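Local coordinates for GMP reductase (Trypanosoma brucei brucei, PDB 6JIG), which probably catalyses the irreversible NADPH-dependent deamination of GMP to IMP, helping to balance adenine and guanine nucleotides, at residues L13-R26 and R469-S483. The protein carries 1 engineered substitution. Sequence-based numbering, arbitrary orientation.
Sequences LTYDDVLIIPQHSR and RTRFVRMTGAGLRES. With K (potassium ion), chain D.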
loop_
_atom_site.group_PDB
_atom_site.type_symbol
_atom_site.label_atom_id
_atom_site.label_comp_id
_atom_site.label_asym_id
_atom_site.label_seq_id
_atom_site.Cartn_x
_atom_site.Cartn_y
_atom_site.Cartn_z
ATOM N N LEU A 13 -5.153 -0.623 34.107
ATOM C CA LEU A 13 -6.078 -0.766 32.994
ATOM C C LEU A 13 -6.364 0.588 32.371
ATOM O O LEU A 13 -6.412 1.609 33.071
ATOM C CB LEU A 13 -7.399 -1.384 33.455
ATOM C CG LEU A 13 -7.256 -2.708 34.197
ATOM C CD1 LEU A 13 -8.626 -3.138 34.693
ATOM C CD2 LEU A 13 -6.647 -3.752 33.293
ATOM N N THR A 14 -6.579 0.593 31.062
ATOM C CA THR A 14 -7.085 1.784 30.396
ATOM C C THR A 14 -8.503 1.527 29.887
ATOM O O THR A 14 -9.075 0.449 30.100
ATOM C CB THR A 14 -6.152 2.230 29.266
ATOM O OG1 THR A 14 -6.532 3.550 28.866
ATOM C CG2 THR A 14 -6.262 1.280 28.074
ATOM N N TYR A 15 -9.076 2.532 29.211
ATOM C CA TYR A 15 -10.476 2.424 28.787
ATOM C C TYR A 15 -10.685 1.222 27.879
ATOM O O TYR A 15 -11.663 0.482 28.038
ATOM C CB TYR A 15 -10.929 3.692 28.071
ATOM C CG TYR A 15 -10.846 4.917 28.953
ATOM C CD1 TYR A 15 -11.504 4.950 30.176
ATOM C CD2 TYR A 15 -10.094 6.023 28.579
ATOM C CE1 TYR A 15 -11.433 6.071 30.996
ATOM C CE2 TYR A 15 -10.018 7.162 29.405
ATOM C CZ TYR A 15 -10.691 7.163 30.606
ATOM O OH TYR A 15 -10.645 8.257 31.436
ATOM N N ASP A 16 -9.774 1.007 26.923
ATOM C CA ASP A 16 -9.910 -0.122 26.004
ATOM C C ASP A 16 -9.758 -1.481 26.678
ATOM O O ASP A 16 -9.960 -2.506 26.006
ATOM C CB ASP A 16 -8.894 -0.017 24.867
ATOM C CG ASP A 16 -9.352 0.902 23.765
ATOM O OD1 ASP A 16 -10.528 1.329 23.789
ATOM O OD2 ASP A 16 -8.534 1.207 22.875
ATOM N N ASP A 17 -9.405 -1.534 27.963
ATOM C CA ASP A 17 -9.314 -2.814 28.658
ATOM C C ASP A 17 -10.643 -3.293 29.237
ATOM O O ASP A 17 -10.721 -4.441 29.680
ATOM C CB ASP A 17 -8.296 -2.748 29.805
ATOM C CG ASP A 17 -6.840 -2.731 29.314
ATOM O OD1 ASP A 17 -6.461 -3.624 28.522
ATOM O OD2 ASP A 17 -6.075 -1.825 29.722
ATOM N N VAL A 18 -11.678 -2.454 29.296
ATOM C CA VAL A 18 -12.887 -2.835 30.019
ATOM C C VAL A 18 -14.139 -2.490 29.219
ATOM O O VAL A 18 -14.120 -1.683 28.287
ATOM C CB VAL A 18 -12.955 -2.178 31.427
ATOM C CG1 VAL A 18 -11.758 -2.618 32.281
ATOM C CG2 VAL A 18 -12.982 -0.655 31.320
ATOM N N LEU A 19 -15.232 -3.152 29.585
ATOM C CA LEU A 19 -16.577 -2.756 29.177
ATOM C C LEU A 19 -17.423 -2.560 30.417
ATOM O O LEU A 19 -17.146 -3.152 31.459
ATOM C CB LEU A 19 -17.236 -3.820 28.296
ATOM C CG LEU A 19 -16.518 -4.126 26.995
ATOM C CD1 LEU A 19 -17.137 -5.397 26.419
ATOM C CD2 LEU A 19 -16.667 -2.959 26.027
ATOM N N ILE A 20 -18.456 -1.722 30.295
ATOM C CA ILE A 20 -19.461 -1.565 31.344
ATOM C C ILE A 20 -20.427 -2.746 31.284
ATOM O O ILE A 20 -21.002 -3.036 30.236
ATOM C CB ILE A 20 -20.211 -0.240 31.184
ATOM C CG1 ILE A 20 -19.241 0.931 31.387
ATOM C CG2 ILE A 20 -21.410 -0.165 32.154
ATOM C CD1 ILE A 20 -19.813 2.267 30.857
ATOM N N ILE A 21 -20.578 -3.444 32.397
ATOM C CA ILE A 21 -21.471 -4.603 32.434
ATOM C C ILE A 21 -22.908 -4.101 32.473
ATOM O O ILE A 21 -23.239 -3.278 33.346
ATOM C CB ILE A 21 -21.181 -5.470 33.662
ATOM C CG1 ILE A 21 -19.765 -6.051 33.626
ATOM C CG2 ILE A 21 -22.195 -6.619 33.743
ATOM C CD1 ILE A 21 -19.338 -6.624 34.977
ATOM N N PRO A 22 -23.785 -4.556 31.581
ATOM C CA PRO A 22 -25.182 -4.106 31.642
ATOM C C PRO A 22 -25.819 -4.498 32.970
ATOM O O PRO A 22 -25.571 -5.578 33.502
ATOM C CB PRO A 22 -25.841 -4.823 30.457
ATOM C CG PRO A 22 -24.695 -5.137 29.517
ATOM C CD PRO A 22 -23.533 -5.440 30.429
ATOM N N GLN A 23 -26.636 -3.590 33.505
ATOM C CA GLN A 23 -27.320 -3.746 34.780
ATOM C C GLN A 23 -28.816 -3.599 34.551
ATOM O O GLN A 23 -29.268 -3.192 33.478
ATOM C CB GLN A 23 -26.868 -2.695 35.810
ATOM C CG GLN A 23 -25.369 -2.596 36.020
ATOM C CD GLN A 23 -24.805 -3.846 36.676
ATOM O OE1 GLN A 23 -25.304 -4.299 37.710
ATOM N NE2 GLN A 23 -23.750 -4.406 36.082
ATOM N N HIS A 24 -29.585 -3.952 35.571
ATOM C CA HIS A 24 -31.023 -3.733 35.512
ATOM C C HIS A 24 -31.332 -2.248 35.364
ATOM O O HIS A 24 -30.897 -1.427 36.177
ATOM C CB HIS A 24 -31.682 -4.282 36.772
ATOM C CG HIS A 24 -33.149 -4.008 36.846
ATOM N ND1 HIS A 24 -34.009 -4.272 35.801
ATOM C CD2 HIS A 24 -33.907 -3.476 37.833
ATOM C CE1 HIS A 24 -35.236 -3.922 36.143
ATOM N NE2 HIS A 24 -35.202 -3.439 37.372
ATOM N N SER A 25 -32.092 -1.897 34.331
ATOM C CA SER A 25 -32.405 -0.505 34.044
ATOM C C SER A 25 -33.902 -0.282 34.224
ATOM O O SER A 25 -34.717 -0.924 33.552
ATOM C CB SER A 25 -31.967 -0.133 32.625
ATOM O OG SER A 25 -32.492 1.116 32.224
ATOM N N ARG A 26 -34.257 0.617 35.136
ATOM C CA ARG A 26 -35.626 1.097 35.228
ATOM C C ARG A 26 -35.865 2.289 34.316
ATOM O O ARG A 26 -36.977 2.828 34.288
ATOM C CB ARG A 26 -35.958 1.458 36.679
ATOM C CG ARG A 26 -35.323 2.766 37.138
ATOM C CD ARG A 26 -35.086 2.795 38.646
ATOM N NE ARG A 26 -34.659 4.115 39.111
ATOM C CZ ARG A 26 -33.414 4.579 39.019
ATOM N NH1 ARG A 26 -32.468 3.826 38.475
ATOM N NH2 ARG A 26 -33.111 5.791 39.471
ATOM N N ARG A 469 -23.163 2.652 40.602
ATOM C CA ARG A 469 -23.724 1.409 40.085
ATOM C C ARG A 469 -22.848 0.720 39.044
ATOM O O ARG A 469 -23.007 -0.484 38.824
ATOM C CB ARG A 469 -25.105 1.668 39.480
ATOM C CG ARG A 469 -26.169 1.840 40.546
ATOM C CD ARG A 469 -27.481 2.405 40.032
ATOM N NE ARG A 469 -28.254 2.869 41.191
ATOM C CZ ARG A 469 -29.444 3.460 41.141
ATOM N NH1 ARG A 469 -30.035 3.672 39.976
ATOM N NH2 ARG A 469 -30.042 3.842 42.265
ATOM N N THR A 470 -21.941 1.441 38.395
ATOM C CA THR A 470 -21.202 0.846 37.290
ATOM C C THR A 470 -20.302 -0.284 37.777
ATOM O O THR A 470 -19.643 -0.185 38.817
ATOM C CB THR A 470 -20.385 1.912 36.555
ATOM O OG1 THR A 470 -21.284 2.750 35.817
ATOM C CG2 THR A 470 -19.406 1.265 35.558
ATOM N N ARG A 471 -20.315 -1.378 37.029
ATOM C CA ARG A 471 -19.422 -2.509 37.216
ATOM C C ARG A 471 -18.742 -2.779 35.889
ATOM O O ARG A 471 -19.373 -2.684 34.836
ATOM C CB ARG A 471 -20.176 -3.768 37.673
ATOM C CG ARG A 471 -20.972 -3.575 38.957
ATOM C CD ARG A 471 -20.050 -3.368 40.161
ATOM N NE ARG A 471 -20.823 -3.270 41.396
ATOM C CZ ARG A 471 -21.188 -2.120 41.958
ATOM N NH1 ARG A 471 -20.828 -0.965 41.413
ATOM N NH2 ARG A 471 -21.906 -2.124 43.074
ATOM N N PHE A 472 -17.461 -3.112 35.937
ATOM C CA PHE A 472 -16.682 -3.349 34.734
ATOM C C PHE A 472 -16.364 -4.832 34.571
ATOM O O PHE A 472 -16.292 -5.582 35.547
ATOM C CB PHE A 472 -15.357 -2.581 34.766
ATOM C CG PHE A 472 -15.519 -1.077 34.726
ATOM C CD1 PHE A 472 -15.910 -0.443 33.560
ATOM C CD2 PHE A 472 -15.259 -0.315 35.848
ATOM C CE1 PHE A 472 -16.038 0.940 33.510
ATOM C CE2 PHE A 472 -15.386 1.069 35.813
ATOM C CZ PHE A 472 -15.777 1.694 34.643
ATOM N N VAL A 473 -16.142 -5.222 33.322
ATOM C CA VAL A 473 -15.540 -6.510 32.979
ATOM C C VAL A 473 -14.353 -6.246 32.066
ATOM O O VAL A 473 -14.421 -5.401 31.165
ATOM C CB VAL A 473 -16.575 -7.464 32.327
ATOM C CG1 VAL A 473 -17.255 -6.818 31.108
ATOM C CG2 VAL A 473 -15.928 -8.793 31.943
ATOM N N ARG A 474 -13.249 -6.942 32.327
ATOM C CA ARG A 474 -12.027 -6.775 31.556
ATOM C C ARG A 474 -12.097 -7.607 30.281
ATOM O O ARG A 474 -12.680 -8.691 30.270
ATOM C CB ARG A 474 -10.844 -7.192 32.431
ATOM C CG ARG A 474 -9.504 -7.128 31.784
ATOM C CD ARG A 474 -8.454 -7.099 32.869
ATOM N NE ARG A 474 -7.133 -7.328 32.318
ATOM C CZ ARG A 474 -6.089 -7.622 33.074
ATOM N NH1 ARG A 474 -6.253 -7.724 34.393
ATOM N NH2 ARG A 474 -4.905 -7.817 32.516
ATOM N N MET A 475 -11.567 -7.074 29.180
ATOM C CA MET A 475 -11.521 -7.833 27.936
ATOM C C MET A 475 -10.081 -7.975 27.462
ATOM O O MET A 475 -9.222 -7.142 27.774
ATOM C CB MET A 475 -12.408 -7.201 26.826
ATOM C CG MET A 475 -12.311 -5.695 26.654
ATOM S SD MET A 475 -13.351 -5.131 25.270
ATOM C CE MET A 475 -13.175 -3.351 25.423
ATOM N N THR A 476 -9.805 -9.086 26.771
ATOM C CA THR A 476 -8.522 -9.283 26.109
ATOM C C THR A 476 -8.498 -8.509 24.789
ATOM O O THR A 476 -9.482 -7.875 24.386
ATOM C CB THR A 476 -8.271 -10.770 25.842
ATOM O OG1 THR A 476 -9.141 -11.190 24.783
ATOM C CG2 THR A 476 -8.556 -11.606 27.091
ATOM N N GLY A 477 -7.366 -8.572 24.087
ATOM C CA GLY A 477 -7.317 -8.023 22.739
ATOM C C GLY A 477 -8.353 -8.634 21.820
ATOM O O GLY A 477 -8.916 -7.951 20.956
ATOM N N ALA A 478 -8.627 -9.929 21.990
ATOM C CA ALA A 478 -9.663 -10.563 21.192
ATOM C C ALA A 478 -11.025 -9.955 21.494
ATOM O O ALA A 478 -11.809 -9.673 20.578
ATOM C CB ALA A 478 -9.664 -12.069 21.459
ATOM N N GLY A 479 -11.321 -9.735 22.777
ATOM C CA GLY A 479 -12.569 -9.084 23.136
ATOM C C GLY A 479 -12.676 -7.678 22.575
ATOM O O GLY A 479 -13.750 -7.253 22.134
ATOM N N LEU A 480 -11.558 -6.939 22.566
ATOM C CA LEU A 480 -11.571 -5.574 22.036
ATOM C C LEU A 480 -11.923 -5.558 20.550
ATOM O O LEU A 480 -12.704 -4.713 20.097
ATOM C CB LEU A 480 -10.211 -4.906 22.280
ATOM C CG LEU A 480 -10.004 -3.457 21.811
ATOM C CD1 LEU A 480 -11.005 -2.477 22.463
ATOM C CD2 LEU A 480 -8.568 -3.027 22.090
ATOM N N ARG A 481 -11.376 -6.505 19.775
ATOM C CA ARG A 481 -11.693 -6.571 18.350
ATOM C C ARG A 481 -13.176 -6.852 18.117
ATOM O O ARG A 481 -13.795 -6.266 17.221
ATOM C CB ARG A 481 -10.831 -7.637 17.671
ATOM C CG ARG A 481 -9.318 -7.399 17.832
ATOM N N GLU A 482 -13.764 -7.758 18.902
ATOM C CA GLU A 482 -15.200 -8.006 18.780
ATOM C C GLU A 482 -16.027 -6.772 19.112
ATOM O O GLU A 482 -17.201 -6.704 18.737
ATOM C CB GLU A 482 -15.611 -9.174 19.686
ATOM N N SER A 483 -15.436 -5.778 19.774
ATOM C CA SER A 483 -16.219 -4.676 20.311
ATOM C C SER A 483 -16.485 -3.603 19.254
ATOM O O SER A 483 -17.584 -3.031 19.211
ATOM C CB SER A 483 -15.499 -4.125 21.543
ATOM O OG SER A 483 -15.516 -5.143 22.551
HETATM K K K D . -19.126 -5.131 17.564
HETATM O O HOH W 1 -7.270 -6.211 29.174
HETATM O O HOH W 2 -22.510 -1.249 35.058
#
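A two-stranded antiparallel sheet beside the TIM barrel pairs strand 18-20, near the N-terminus, with strand 472-475, near the C-terminus. L19 and V473 form the hydrogen-bonded pair, L19 N to V473 O (2.9 Å) and V473 N to L19 O (3.0 Å). I21 N to R471 O (2.8 Å) and M475 N to D17 O (2.8 Å) continue the pairing at either end. V18, I20 and F472 project toward the barrel helices: V18 CG2 reaches CD1 of the F472 ring, I20 CG1 its CE1; V18 also packs on L331 of helix 330-344 and F472 on K362 of helix 357-365. On the other face I21 CG1 meets V473 CG1 (3.6 Å), and the two side chains cross at about a right angle. With its CG set between backbone N and carbonyl carbon (chi1 45°), M475 runs extended across L19, where CE touches CD2. R474 and M475 also pair in parallel with a strand of a second subunit, carrying the sheet across the interface. Helix 477-483 follows, capped weakly by T476; E482 O and S483 O bind a potassium ion together with G484 O of the same chain and the carbonyl oxygens of G313, G315 and the engineered A318 of that second subunit. D17 OD1 hydrogen-bonds T476 OG1 of a third subunit. L13 CD2 lies 3.7 Å above one face of the R474 guanidinium, while a water accepts weakly from R474 NE and donates to D17 OD1 and M475 O.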